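Local structure of leucyl-tRNA synthetase subunit alpha (Aquifex aeolicus, 3O0A) at residues G5-F10 with D41-R46; D48-A53 with N115-E120; G52-V57 with C141-D146; L58-P63 with V124-Y129; V162-E167 with G175-K180. The protein probably hydrolyses leucine-specific tRNA charged with a wrong amino acid through this CP1 editing domain, as part of a synthetase that joins leucine to its tRNA. All coordinates share one frame; numbering follows the deposited sequence.

Contact 1: residues G5-F10 with D41-R46; sequences GALIRF and DVFTTR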
# COMPACT_ATOMS: atom_id res chain seq x y z
N GLY A 5 10.36 -1.11 -12.72
CA GLY A 5 9.06 -1.11 -12.06
C GLY A 5 8.39 0.23 -12.26
O GLY A 5 8.64 0.93 -13.26
N ALA A 6 7.54 0.60 -11.31
CA ALA A 6 6.79 1.83 -11.41
C ALA A 6 6.69 2.49 -10.05
O ALA A 6 6.59 1.80 -9.03
CB ALA A 6 5.40 1.56 -11.95
N LEU A 7 6.71 3.81 -10.04
CA LEU A 7 6.24 4.55 -8.87
C LEU A 7 4.74 4.75 -9.10
O LEU A 7 4.34 5.13 -10.19
CB LEU A 7 6.94 5.90 -8.75
CG LEU A 7 8.41 5.88 -8.30
CD1 LEU A 7 9.07 7.20 -8.63
CD2 LEU A 7 8.51 5.58 -6.81
N ILE A 8 3.94 4.49 -8.08
CA ILE A 8 2.49 4.69 -8.17
C ILE A 8 2.07 5.60 -7.02
O ILE A 8 2.46 5.38 -5.87
CB ILE A 8 1.72 3.36 -8.14
CG1 ILE A 8 2.16 2.49 -9.32
CG2 ILE A 8 0.19 3.63 -8.18
CD1 ILE A 8 1.48 1.12 -9.41
N ARG A 9 1.30 6.63 -7.36
CA ARG A 9 0.88 7.63 -6.39
C ARG A 9 -0.48 7.27 -5.79
O ARG A 9 -1.53 7.62 -6.33
CB ARG A 9 0.85 9.04 -7.02
CG ARG A 9 2.17 9.44 -7.68
CD ARG A 9 2.35 10.94 -7.75
NE ARG A 9 2.40 11.55 -6.41
CZ ARG A 9 3.47 12.16 -5.88
NH1 ARG A 9 4.62 12.22 -6.53
NH2 ARG A 9 3.38 12.69 -4.66
N PHE A 10 -0.46 6.52 -4.70
CA PHE A 10 -1.66 6.38 -3.88
C PHE A 10 -1.88 7.70 -3.15
O PHE A 10 -0.96 8.51 -3.05
CB PHE A 10 -1.51 5.20 -2.90
CG PHE A 10 -1.63 3.86 -3.57
CD1 PHE A 10 -0.61 3.39 -4.41
CD2 PHE A 10 -2.77 3.09 -3.40
CE1 PHE A 10 -0.73 2.15 -5.05
CE2 PHE A 10 -2.90 1.85 -4.04
CZ PHE A 10 -1.86 1.38 -4.86
N ASP A 41 3.49 7.71 -2.13
CA ASP A 41 4.12 7.15 -3.32
C ASP A 41 4.67 5.78 -2.98
O ASP A 41 5.36 5.60 -1.96
CB ASP A 41 5.26 8.03 -3.81
CG ASP A 41 4.79 9.39 -4.33
OD1 ASP A 41 3.60 9.55 -4.68
OD2 ASP A 41 5.66 10.29 -4.40
N VAL A 42 4.38 4.80 -3.82
CA VAL A 42 4.89 3.45 -3.61
C VAL A 42 5.74 3.06 -4.82
O VAL A 42 5.43 3.42 -5.94
CB VAL A 42 3.77 2.39 -3.32
CG1 VAL A 42 2.85 2.83 -2.18
CG2 VAL A 42 2.95 2.04 -4.55
N PHE A 43 6.83 2.34 -4.58
CA PHE A 43 7.51 1.68 -5.67
C PHE A 43 7.10 0.22 -5.78
O PHE A 43 7.01 -0.48 -4.78
CB PHE A 43 9.03 1.79 -5.55
CG PHE A 43 9.76 1.00 -6.60
CD1 PHE A 43 9.87 1.46 -7.90
CD2 PHE A 43 10.29 -0.25 -6.28
CE1 PHE A 43 10.52 0.70 -8.88
CE2 PHE A 43 10.94 -1.01 -7.25
CZ PHE A 43 11.05 -0.53 -8.54
N THR A 44 6.83 -0.25 -6.99
CA THR A 44 6.50 -1.66 -7.21
C THR A 44 7.13 -2.21 -8.48
O THR A 44 7.19 -1.52 -9.48
CB THR A 44 4.95 -1.90 -7.27
OG1 THR A 44 4.69 -3.30 -7.47
CG2 THR A 44 4.28 -1.09 -8.38
N THR A 45 7.60 -3.45 -8.43
CA THR A 45 8.04 -4.15 -9.64
C THR A 45 6.87 -4.93 -10.24
O THR A 45 7.03 -5.64 -11.24
CB THR A 45 9.22 -5.11 -9.36
OG1 THR A 45 8.81 -6.11 -8.42
CG2 THR A 45 10.40 -4.34 -8.80
N ARG A 46 5.69 -4.77 -9.63
CA ARG A 46 4.48 -5.47 -10.07
C ARG A 46 3.30 -4.52 -10.35
O ARG A 46 2.21 -4.68 -9.78
CB ARG A 46 4.08 -6.55 -9.06
CG ARG A 46 5.05 -7.75 -8.97
CD ARG A 46 5.25 -8.48 -10.29
NE ARG A 46 4.01 -8.98 -10.88
CZ ARG A 46 3.40 -10.12 -10.56
NH1 ARG A 46 3.91 -10.92 -9.62
NH2 ARG A 46 2.28 -10.47 -11.18
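Four backbone hydrogen bonds join strands 6-10 and 41-44, whose axes approach to 4.6 Å and run antiparallel at 149°. Ala6 and Thr44 form one hydrogen-bonded pair: Ala6 N lies 2.8 Å from Thr44 O, and Thr44 N returns the bond to Ala6 O. Ile8 and Val42 repeat the exchange, with Ile8 N 2.8 Å from Val42 O. Leu7-Phe43 and Arg9-Asp41 alternate with these as non-hydrogen-bonded pairs, where CA-H groups of Leu7, Phe43 and Asp41 approach the same carbonyl oxygens. At the end of the ladder Gly5 CA lies against Thr44 O, and a CB on this residue would collide with that oxygen. Thr44 OG1 accepts from Arg46 N in an ST turn where the strand ends.

Charge pairing occurs on the Leu7-Arg9 face. The Arg9 chain bends at chi3 (63°), bringing its guanidinium alongside Asp41, whose CG sits 3.4 Å above the guanidinium centre, the planes 86° apart. Asp41 OD1, less surely placed, lies well out of the guanidinium plane, so no N-H points at it and its salt bridge with Arg9 NE is one of charge alone.

Among apolar contacts, Leu7 CD2 meets the edge of the Phe43 ring, 4.0 Å from Phe43 CB. Ile8 CD1 touches Thr44 CG2 at 3.7 Å on the face of Ile8, Val42 and Thr44; Phe10 CE1 also comes within 3.7 Å of Val42 CG2.

Strand 6-13 is central in its antiparallel sheet, with 211-213 on its other flank. Helix 194-207 packs on Ala6 and Ile8 through Thr202 and Leu205, and Met140 of strand 138-141 meets Phe10 and Thr44.

Contact 2: residues D48-A53 with N115-E120; sequences DTVFGA and NPANGE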
# COMPACT_ATOMS: atom_id res chain seq x y z
N ASP A 48 1.44 -4.49 -12.79
CA ASP A 48 0.38 -5.33 -13.35
C ASP A 48 -0.65 -5.79 -12.31
O ASP A 48 -1.75 -6.19 -12.67
CB ASP A 48 0.96 -6.54 -14.11
CG ASP A 48 1.90 -7.40 -13.25
OD1 ASP A 48 2.63 -6.87 -12.38
OD2 ASP A 48 1.93 -8.62 -13.47
N THR A 49 -0.29 -5.70 -11.03
CA THR A 49 -1.14 -6.15 -9.92
C THR A 49 -1.84 -5.01 -9.16
O THR A 49 -2.48 -5.25 -8.13
CB THR A 49 -0.34 -7.02 -8.91
OG1 THR A 49 0.62 -6.22 -8.20
CG2 THR A 49 0.37 -8.18 -9.62
N VAL A 50 -1.73 -3.79 -9.68
CA VAL A 50 -2.19 -2.61 -8.92
C VAL A 50 -3.69 -2.68 -8.58
O VAL A 50 -4.12 -2.21 -7.52
CB VAL A 50 -1.84 -1.28 -9.65
CG1 VAL A 50 -2.63 -1.14 -10.95
CG2 VAL A 50 -2.08 -0.04 -8.71
N PHE A 51 -4.49 -3.29 -9.45
CA PHE A 51 -5.92 -3.40 -9.17
C PHE A 51 -6.19 -4.35 -8.00
O PHE A 51 -7.28 -4.35 -7.43
CB PHE A 51 -6.71 -3.84 -10.41
CG PHE A 51 -6.83 -2.76 -11.46
CD1 PHE A 51 -5.80 -2.53 -12.36
CD2 PHE A 51 -8.00 -1.99 -11.55
CE1 PHE A 51 -5.91 -1.53 -13.35
CE2 PHE A 51 -8.13 -1.00 -12.54
CZ PHE A 51 -7.08 -0.76 -13.44
N GLY A 52 -5.18 -5.15 -7.65
CA GLY A 52 -5.31 -6.14 -6.58
C GLY A 52 -4.81 -5.65 -5.24
O GLY A 52 -4.79 -6.41 -4.27
N ALA A 53 -4.43 -4.37 -5.17
CA ALA A 53 -3.97 -3.80 -3.91
C ALA A 53 -5.15 -3.68 -2.95
O ALA A 53 -6.14 -3.02 -3.26
CB ALA A 53 -3.28 -2.44 -4.13
N ASN A 115 -6.84 4.00 -4.22
CA ASN A 115 -6.09 3.34 -5.27
C ASN A 115 -6.36 4.09 -6.59
O ASN A 115 -7.51 4.17 -7.04
CB ASN A 115 -6.56 1.88 -5.36
CG ASN A 115 -5.78 1.07 -6.37
OD1 ASN A 115 -5.21 1.60 -7.32
ND2 ASN A 115 -5.75 -0.25 -6.16
N PRO A 116 -5.30 4.65 -7.21
CA PRO A 116 -5.49 5.47 -8.42
C PRO A 116 -5.97 4.64 -9.62
O PRO A 116 -6.47 5.20 -10.59
CB PRO A 116 -4.08 6.02 -8.68
CG PRO A 116 -3.17 5.02 -8.07
CD PRO A 116 -3.89 4.55 -6.83
N ALA A 117 -5.81 3.31 -9.55
CA ALA A 117 -6.21 2.45 -10.68
C ALA A 117 -7.72 2.26 -10.75
O ALA A 117 -8.30 2.22 -11.84
CB ALA A 117 -5.51 1.10 -10.57
N ASN A 118 -8.36 2.14 -9.59
CA ASN A 118 -9.78 1.76 -9.53
C ASN A 118 -10.64 2.60 -8.57
O ASN A 118 -11.85 2.38 -8.48
CB ASN A 118 -9.91 0.26 -9.21
CG ASN A 118 -9.27 -0.11 -7.88
OD1 ASN A 118 -9.04 0.76 -7.03
ND2 ASN A 118 -8.97 -1.39 -7.70
N GLY A 119 -10.01 3.53 -7.85
CA GLY A 119 -10.71 4.42 -6.93
C GLY A 119 -11.17 3.79 -5.62
O GLY A 119 -11.87 4.43 -4.82
N GLU A 120 -10.78 2.54 -5.38
CA GLU A 120 -11.13 1.84 -4.15
C GLU A 120 -10.34 2.42 -2.99
O GLU A 120 -9.19 2.84 -3.17
CB GLU A 120 -10.89 0.34 -4.26
CG GLU A 120 -11.86 -0.32 -5.22
CD GLU A 120 -11.59 -1.79 -5.44
OE1 GLU A 120 -10.67 -2.37 -4.83
OE2 GLU A 120 -12.34 -2.38 -6.26
O HOH W 1 -8.03 -2.21 -4.93
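The Phe51 ring lies over Ala117: Ala117 CB sits 3.7 Å from the ring centroid and 9° off its normal, a CH-pi contact centred on the face. Asn118 runs past the same ring in the opposite direction, its CB 3.8 Å from Phe51 CD2, with the amide plane turned steeply to the ring. Beside this pair Val50 CG1 touches the same Ala117 methyl.

Asn115 reaches across obliquely, its CG anti to the backbone N (chi1 -176°). Its ND2 donates to Val50 O at 2.9 Å; the N-H...O angle of 163° makes the bond nearly straight, with the acceptor in the amide plane but the donor above the carbonyl plane. Val50 O also accepts from Ala53 N, so two donors hold it. The loop 115-120 joins antiparallel strands 106-114 and 121-127, and contains two Asx turns: Asn115 OD1 accepts from Ala117 N, and Asn118 OD1 from Glu120 N. An alanine at Asn115 would remove the amide O and N, and would probably weaken the Asx turn to Ala117 N and cost Val50 O and a bridging water one partner each.

That water, water 1, accepts from Asn115 ND2 at 3.2 Å and from Asn118 ND2 at 3.0 Å. It donates toward Ala53 O and Glu120 OE1, although acceptors around it outnumber its protons. Lys161 NZ forms a salt bridge with Glu120 OE1 and a hydrogen bond to Phe51 O.

Contact 3: residues G52-V57 with C141-D146; sequences GATFVV and CVPAHD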
# COMPACT_ATOMS: atom_id res chain seq x y z
N GLY A 52 -5.18 -5.15 -7.65
CA GLY A 52 -5.31 -6.14 -6.58
C GLY A 52 -4.81 -5.65 -5.24
O GLY A 52 -4.79 -6.41 -4.27
N ALA A 53 -4.43 -4.37 -5.17
CA ALA A 53 -3.97 -3.80 -3.91
C ALA A 53 -5.15 -3.68 -2.95
O ALA A 53 -6.14 -3.02 -3.26
CB ALA A 53 -3.28 -2.44 -4.13
N THR A 54 -5.05 -4.36 -1.81
CA THR A 54 -6.14 -4.33 -0.83
C THR A 54 -5.75 -3.62 0.47
O THR A 54 -6.58 -3.45 1.38
CB THR A 54 -6.67 -5.74 -0.51
OG1 THR A 54 -5.62 -6.53 0.06
CG2 THR A 54 -7.18 -6.42 -1.78
N PHE A 55 -4.47 -3.23 0.55
CA PHE A 55 -3.98 -2.37 1.63
C PHE A 55 -2.61 -1.80 1.26
O PHE A 55 -1.99 -2.24 0.28
CB PHE A 55 -3.96 -3.10 3.00
CG PHE A 55 -3.12 -4.34 3.07
CD1 PHE A 55 -3.56 -5.55 2.52
CD2 PHE A 55 -1.91 -4.33 3.76
CE1 PHE A 55 -2.79 -6.71 2.62
CE2 PHE A 55 -1.13 -5.49 3.87
CZ PHE A 55 -1.57 -6.68 3.29
N VAL A 56 -2.19 -0.79 2.02
CA VAL A 56 -0.91 -0.13 1.85
C VAL A 56 -0.14 -0.29 3.15
O VAL A 56 -0.74 -0.19 4.23
CB VAL A 56 -1.13 1.37 1.51
CG1 VAL A 56 0.18 2.17 1.55
CG2 VAL A 56 -1.81 1.50 0.14
N VAL A 57 1.17 -0.53 3.06
CA VAL A 57 2.01 -0.60 4.27
C VAL A 57 3.19 0.37 4.18
O VAL A 57 3.92 0.39 3.19
CB VAL A 57 2.55 -2.03 4.54
CG1 VAL A 57 3.54 -2.00 5.70
CG2 VAL A 57 1.40 -2.99 4.86
N CYS A 141 0.07 -3.47 -1.17
CA CYS A 141 0.03 -4.86 -0.78
C CYS A 141 -1.05 -5.63 -1.52
O CYS A 141 -2.22 -5.25 -1.52
CB CYS A 141 -0.12 -4.98 0.74
SG CYS A 141 1.22 -4.15 1.62
N VAL A 142 -0.62 -6.72 -2.15
CA VAL A 142 -1.46 -7.51 -3.04
C VAL A 142 -1.34 -8.96 -2.53
O VAL A 142 -0.54 -9.75 -3.05
CB VAL A 142 -1.00 -7.38 -4.51
CG1 VAL A 142 -1.92 -8.16 -5.47
CG2 VAL A 142 -0.93 -5.89 -4.92
N PRO A 143 -2.12 -9.29 -1.49
CA PRO A 143 -1.98 -10.62 -0.88
C PRO A 143 -2.20 -11.79 -1.84
O PRO A 143 -1.63 -12.86 -1.62
CB PRO A 143 -3.04 -10.65 0.22
CG PRO A 143 -3.55 -9.29 0.35
CD PRO A 143 -3.14 -8.46 -0.82
N ALA A 144 -3.01 -11.60 -2.87
CA ALA A 144 -3.22 -12.66 -3.87
C ALA A 144 -1.93 -13.05 -4.61
O ALA A 144 -1.81 -14.19 -5.07
CB ALA A 144 -4.30 -12.24 -4.87
N HIS A 145 -0.97 -12.13 -4.70
CA HIS A 145 0.18 -12.31 -5.60
C HIS A 145 1.54 -12.00 -4.98
O HIS A 145 2.56 -12.00 -5.68
CB HIS A 145 -0.05 -11.48 -6.87
CG HIS A 145 -1.36 -11.76 -7.52
ND1 HIS A 145 -1.69 -13.01 -8.00
CD2 HIS A 145 -2.45 -10.98 -7.72
CE1 HIS A 145 -2.92 -12.98 -8.48
NE2 HIS A 145 -3.40 -11.75 -8.33
N ASP A 146 1.56 -11.74 -3.67
CA ASP A 146 2.80 -11.50 -2.95
C ASP A 146 2.72 -12.30 -1.64
O ASP A 146 1.82 -12.10 -0.83
CB ASP A 146 2.98 -9.99 -2.70
CG ASP A 146 4.32 -9.63 -2.04
OD1 ASP A 146 4.62 -10.14 -0.94
OD2 ASP A 146 5.05 -8.78 -2.59
O HOH W 2 -4.85 -9.13 -3.56
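Cys141 O takes one hydrogen bond across this contact, from Thr54 N at 3.0 Å nearly along the C=O axis, and a weaker CA-H...O approach from Ala53 CA at 3.3 Å. The second backbone hydrogen bond runs the other way, from Cys141 N to Phe55 O at 2.8 Å. Together they lie where strand 55-58 meets 138-141, the antiparallel edge strand of a mixed four-stranded sheet, and where residues 142-146 then turn toward helix 147-156.

Phe55 carries most of the side-chain contact. Its CG takes the crowded position between backbone N and carbonyl carbon (chi1 59°), which brings the ring over Cys141. Cys141 CB lies 3.4 Å from the ring centroid and 14° off the normal, a tight CH-pi contact over the face. The sulfur approaches obliquely, in a sulfur-aromatic contact, with SG also 3.4 Å from Val57 CG2. Pro143 comes at the edge of the Phe55 ring, near its plane, with CG 3.5 Å from Phe55 CE1. Ala153 of helix 147-156 packs on both Phe55 and Pro143.

A CB on Gly52 would press on Val142 CG1, which rests near Gly52 O. Thr54 OG1 lies against the Pro143 ring but bonds to Pro159 O. Asp146 caps the following helix through Asp149 N. Water 2 donates to Gly52 O at 2.8 Å and accepts from Ala144 N, bridging the two backbones.

Contact 4: residues L58-P63 with V124-Y129; sequences LAPEHP and VWSANY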
# COMPACT_ATOMS: atom_id res chain seq x y z
N LEU A 58 3.37 1.16 5.23
CA LEU A 58 4.53 2.03 5.37
C LEU A 58 5.51 1.34 6.30
O LEU A 58 5.11 0.76 7.32
CB LEU A 58 4.13 3.36 6.02
CG LEU A 58 3.48 4.44 5.14
CD1 LEU A 58 2.41 3.91 4.22
CD2 LEU A 58 2.97 5.61 6.01
N ALA A 59 6.80 1.41 5.98
CA ALA A 59 7.82 1.03 6.96
C ALA A 59 7.62 1.84 8.26
O ALA A 59 7.17 2.98 8.24
CB ALA A 59 9.19 1.26 6.40
N PRO A 60 7.98 1.25 9.42
CA PRO A 60 7.78 1.92 10.71
C PRO A 60 8.44 3.30 10.78
O PRO A 60 7.91 4.20 11.45
CB PRO A 60 8.45 0.98 11.72
CG PRO A 60 8.57 -0.33 11.02
CD PRO A 60 8.59 -0.09 9.56
N GLU A 61 9.59 3.46 10.11
CA GLU A 61 10.32 4.73 10.15
C GLU A 61 9.85 5.73 9.09
O GLU A 61 10.40 6.83 9.00
CB GLU A 61 11.83 4.53 9.99
CG GLU A 61 12.39 3.43 10.86
CD GLU A 61 12.39 2.07 10.16
OE1 GLU A 61 11.60 1.84 9.22
OE2 GLU A 61 13.21 1.22 10.56
N HIS A 62 8.87 5.34 8.28
CA HIS A 62 8.36 6.23 7.23
C HIS A 62 7.83 7.52 7.87
O HIS A 62 7.06 7.45 8.82
CB HIS A 62 7.26 5.54 6.41
CG HIS A 62 6.97 6.22 5.10
ND1 HIS A 62 6.37 7.46 5.02
CD2 HIS A 62 7.19 5.83 3.82
CE1 HIS A 62 6.24 7.81 3.75
NE2 HIS A 62 6.73 6.83 3.00
N PRO A 63 8.27 8.69 7.36
CA PRO A 63 7.83 9.98 7.90
C PRO A 63 6.30 10.16 7.96
O PRO A 63 5.80 10.94 8.78
CB PRO A 63 8.43 10.99 6.92
CG PRO A 63 9.63 10.31 6.36
CD PRO A 63 9.25 8.85 6.27
N VAL A 124 -4.49 1.83 5.35
CA VAL A 124 -3.05 2.04 5.47
C VAL A 124 -2.56 1.55 6.82
O VAL A 124 -3.06 1.98 7.86
CB VAL A 124 -2.67 3.51 5.26
CG1 VAL A 124 -1.14 3.66 5.20
CG2 VAL A 124 -3.30 4.05 3.98
N TRP A 125 -1.58 0.65 6.77
CA TRP A 125 -0.93 0.02 7.92
C TRP A 125 0.56 0.37 7.97
O TRP A 125 1.13 0.87 6.99
CB TRP A 125 -1.09 -1.50 7.78
CG TRP A 125 -2.45 -1.99 8.06
CD1 TRP A 125 -3.59 -1.77 7.33
CD2 TRP A 125 -2.83 -2.80 9.17
NE1 TRP A 125 -4.67 -2.40 7.93
CE2 TRP A 125 -4.23 -3.03 9.06
CE3 TRP A 125 -2.14 -3.34 10.26
CZ2 TRP A 125 -4.93 -3.79 9.99
CZ3 TRP A 125 -2.84 -4.09 11.19
CH2 TRP A 125 -4.22 -4.31 11.06
N SER A 126 1.19 0.13 9.12
CA SER A 126 2.64 0.05 9.19
C SER A 126 2.98 -1.37 9.62
O SER A 126 2.21 -1.98 10.38
CB SER A 126 3.22 1.06 10.17
OG SER A 126 4.64 1.09 10.14
N ALA A 127 4.09 -1.91 9.13
CA ALA A 127 4.48 -3.30 9.46
C ALA A 127 5.98 -3.54 9.50
O ALA A 127 6.74 -2.82 8.85
CB ALA A 127 3.80 -4.29 8.51
N ASN A 128 6.41 -4.54 10.28
CA ASN A 128 7.83 -4.82 10.47
C ASN A 128 8.54 -5.33 9.21
O ASN A 128 9.72 -5.03 9.00
CB ASN A 128 8.08 -5.77 11.65
CG ASN A 128 7.44 -7.14 11.46
OD1 ASN A 128 6.60 -7.34 10.58
ND2 ASN A 128 7.84 -8.09 12.31
N TYR A 129 7.81 -6.05 8.37
CA TYR A 129 8.42 -6.71 7.21
C TYR A 129 8.75 -5.77 6.04
O TYR A 129 9.45 -6.16 5.09
CB TYR A 129 7.57 -7.91 6.76
CG TYR A 129 6.31 -7.58 5.97
CD1 TYR A 129 5.12 -7.21 6.62
CD2 TYR A 129 6.29 -7.67 4.58
CE1 TYR A 129 3.95 -6.91 5.89
CE2 TYR A 129 5.13 -7.37 3.84
CZ TYR A 129 3.97 -7.00 4.49
OH TYR A 129 2.83 -6.72 3.76
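Leu58 forms the single parallel bridge here, paired with Ser126. Its N-H donates to Trp125 O at 2.9 Å with a nearly straight angle of 164°, the donor lying in the carbonyl plane. Its side chain crosses that of Val124 obliquely, CD1 meeting Val124 CG1 at 3.7 Å. Leu58 O faces Ser126: the hydroxyl, with OG anti to the backbone N (chi1 -174°), donates to it at 2.9 Å from above the carbonyl plane, and Ala127 N adds a weak bond at 3.4 Å.

Ala59 leaves the strand and opens a type I turn, closed by His62 N donating to Ala59 O. Pro60, within that turn, places CD 3.4 Å from Ala127 O and CA 3.3 Å from Ser126 OG; Phe86 and Met90 of helix 80-91 pack on its ring. His62 ND1 bonds to Leu64 N, at the way into helix 64-74.

An alanine at Ser126 would remove the hydroxyl, and would probably leave Leu58 O held chiefly by the weak Ala127 bond. At this end of the pairing of strands 55-58 and 121-127 the backbone bond to Leu58 O is weak, and the buried hydroxyl of Ser126 supplies the stronger one.

Contact 5: residues V162-E167 with G175-K180; sequences VVVKPE and GAYEGK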
# COMPACT_ATOMS: atom_id res chain seq x y z
N VAL A 162 -7.91 -11.36 -6.33
CA VAL A 162 -7.17 -11.91 -7.46
C VAL A 162 -7.23 -10.98 -8.67
O VAL A 162 -8.32 -10.56 -9.08
CB VAL A 162 -7.68 -13.32 -7.86
CG1 VAL A 162 -6.85 -13.88 -9.01
CG2 VAL A 162 -7.62 -14.26 -6.65
N VAL A 163 -6.06 -10.65 -9.23
CA VAL A 163 -5.98 -9.84 -10.45
C VAL A 163 -5.13 -10.44 -11.57
O VAL A 163 -5.20 -9.99 -12.70
CB VAL A 163 -5.52 -8.37 -10.18
CG1 VAL A 163 -6.61 -7.61 -9.46
CG2 VAL A 163 -4.20 -8.34 -9.42
N VAL A 164 -4.32 -11.44 -11.24
CA VAL A 164 -3.53 -12.17 -12.23
C VAL A 164 -3.95 -13.63 -12.16
O VAL A 164 -3.64 -14.33 -11.20
CB VAL A 164 -2.00 -12.03 -12.00
CG1 VAL A 164 -1.21 -12.87 -13.01
CG2 VAL A 164 -1.56 -10.56 -12.08
N LYS A 165 -4.67 -14.08 -13.18
CA LYS A 165 -5.18 -15.44 -13.18
C LYS A 165 -4.21 -16.41 -13.85
O LYS A 165 -3.88 -16.23 -15.02
CB LYS A 165 -6.55 -15.50 -13.85
CG LYS A 165 -7.71 -15.33 -12.88
CD LYS A 165 -8.97 -15.96 -13.44
CE LYS A 165 -10.18 -15.65 -12.57
NZ LYS A 165 -11.45 -16.05 -13.26
N PRO A 166 -3.74 -17.42 -13.09
CA PRO A 166 -2.94 -18.49 -13.69
C PRO A 166 -3.81 -19.38 -14.58
O PRO A 166 -5.03 -19.43 -14.40
CB PRO A 166 -2.43 -19.27 -12.47
CG PRO A 166 -3.42 -19.01 -11.41
CD PRO A 166 -3.93 -17.62 -11.64
N GLU A 167 -3.19 -20.06 -15.54
CA GLU A 167 -3.90 -20.96 -16.44
C GLU A 167 -4.36 -22.23 -15.72
O GLU A 167 -5.43 -22.77 -16.03
CB GLU A 167 -3.03 -21.33 -17.63
CG GLU A 167 -2.81 -20.19 -18.61
CD GLU A 167 -1.88 -20.57 -19.75
OE1 GLU A 167 -1.74 -21.78 -20.03
OE2 GLU A 167 -1.30 -19.65 -20.35
N GLY A 175 -1.95 -19.85 -0.46
CA GLY A 175 -0.74 -19.09 -0.73
C GLY A 175 -0.94 -18.12 -1.87
O GLY A 175 -1.95 -18.19 -2.58
N ALA A 176 0.02 -17.22 -2.05
CA ALA A 176 -0.02 -16.22 -3.12
C ALA A 176 0.51 -16.82 -4.41
O ALA A 176 1.47 -17.62 -4.39
CB ALA A 176 0.80 -15.01 -2.74
N TYR A 177 -0.12 -16.47 -5.53
CA TYR A 177 0.39 -16.85 -6.84
C TYR A 177 1.27 -15.73 -7.38
O TYR A 177 0.77 -14.66 -7.73
CB TYR A 177 -0.74 -17.14 -7.83
CG TYR A 177 -0.21 -17.41 -9.22
CD1 TYR A 177 0.52 -18.56 -9.49
CD2 TYR A 177 -0.40 -16.49 -10.25
CE1 TYR A 177 1.04 -18.81 -10.75
CE2 TYR A 177 0.12 -16.72 -11.52
CZ TYR A 177 0.83 -17.88 -11.76
OH TYR A 177 1.35 -18.13 -13.01
N GLU A 178 2.57 -15.99 -7.46
CA GLU A 178 3.51 -14.92 -7.82
C GLU A 178 3.94 -14.89 -9.29
O GLU A 178 4.71 -14.01 -9.69
CB GLU A 178 4.73 -14.97 -6.90
CG GLU A 178 4.36 -14.92 -5.41
CD GLU A 178 5.57 -14.76 -4.50
OE1 GLU A 178 6.59 -15.44 -4.74
OE2 GLU A 178 5.49 -13.96 -3.55
N GLY A 179 3.42 -15.82 -10.10
CA GLY A 179 3.81 -15.95 -11.50
C GLY A 179 3.02 -15.11 -12.49
O GLY A 179 2.32 -14.17 -12.12
N LYS A 180 3.13 -15.47 -13.77
CA LYS A 180 2.46 -14.74 -14.85
C LYS A 180 1.03 -15.25 -15.08
O LYS A 180 0.70 -16.38 -14.72
CB LYS A 180 3.29 -14.84 -16.14
CG LYS A 180 4.70 -14.27 -16.01
CD LYS A 180 5.54 -14.43 -17.27
CE LYS A 180 7.02 -14.16 -16.98
NZ LYS A 180 7.89 -14.40 -18.16
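No hydrogen bond crosses between the backbones of 162-167 and 175-180, and the closest CA atoms, those of Pro166 and Lys180, remain 6.7 Å apart. Side chains therefore make the contact, chiefly Tyr177, whose CG is anti to its backbone N (chi1 175°) and whose ring is directed at Pro166.

Pro166 CB covers one face of that ring, 3.8 Å from the centroid and 17° off the normal, in a CH-pi contact displaced toward the rim. Its shortest approach is to Tyr177 CZ, at 3.6 Å. The opposite face is occupied from within the tyrosine's own segment: Gly179 N stands 3.6 Å above the ring, over its centre. The hydroxyl bonds back to its own segment, Tyr177 OH donating to a lone pair of Lys180 O at a short 2.5 Å. A CB on Gly179 would clash with that hydroxyl oxygen.

Val164 CG1 lies 3.9 Å from Gly179 O and equally far from Lys180 C, and more loosely faces Tyr177 CE2. Trp170 adds an edge-to-face contact to the tyrosine ring, while Lys165 pairs with Thr182 in the short sheet of 164-165 and 182-183.

Cohesion between the segments is thus almost wholly apolar. Val164 O, buried by the contact, has no polar partner in the model, whereas the phenol hydroxyl spends its hydrogen bond within 175-180, which, with Gly179 N over the other face, probably helps hold the ring against Pro166.

In the fold
Contacts 2 and 3 share Gly52 and Ala53, and their centres lie 9 Å apart. Phe10 of contact 1 packs on Asn115 of contact 2 and on Ala53 and Val56 of contact 3. Strands 55-58 and 121-127 place contacts 3 and 4 in one sheet, while His145 and Ala144 link contact 3 to Tyr177 of contact 5. Contacts 4 and 5 are farthest apart, centres about 26 Å apart, on opposite sides of the chain's centre. No ligand is among the atoms described; as in related leucyl-tRNA synthetases, the threonine-rich motif running from contact 1 into contact 2, and probably the end of 141-146, would border the editing site.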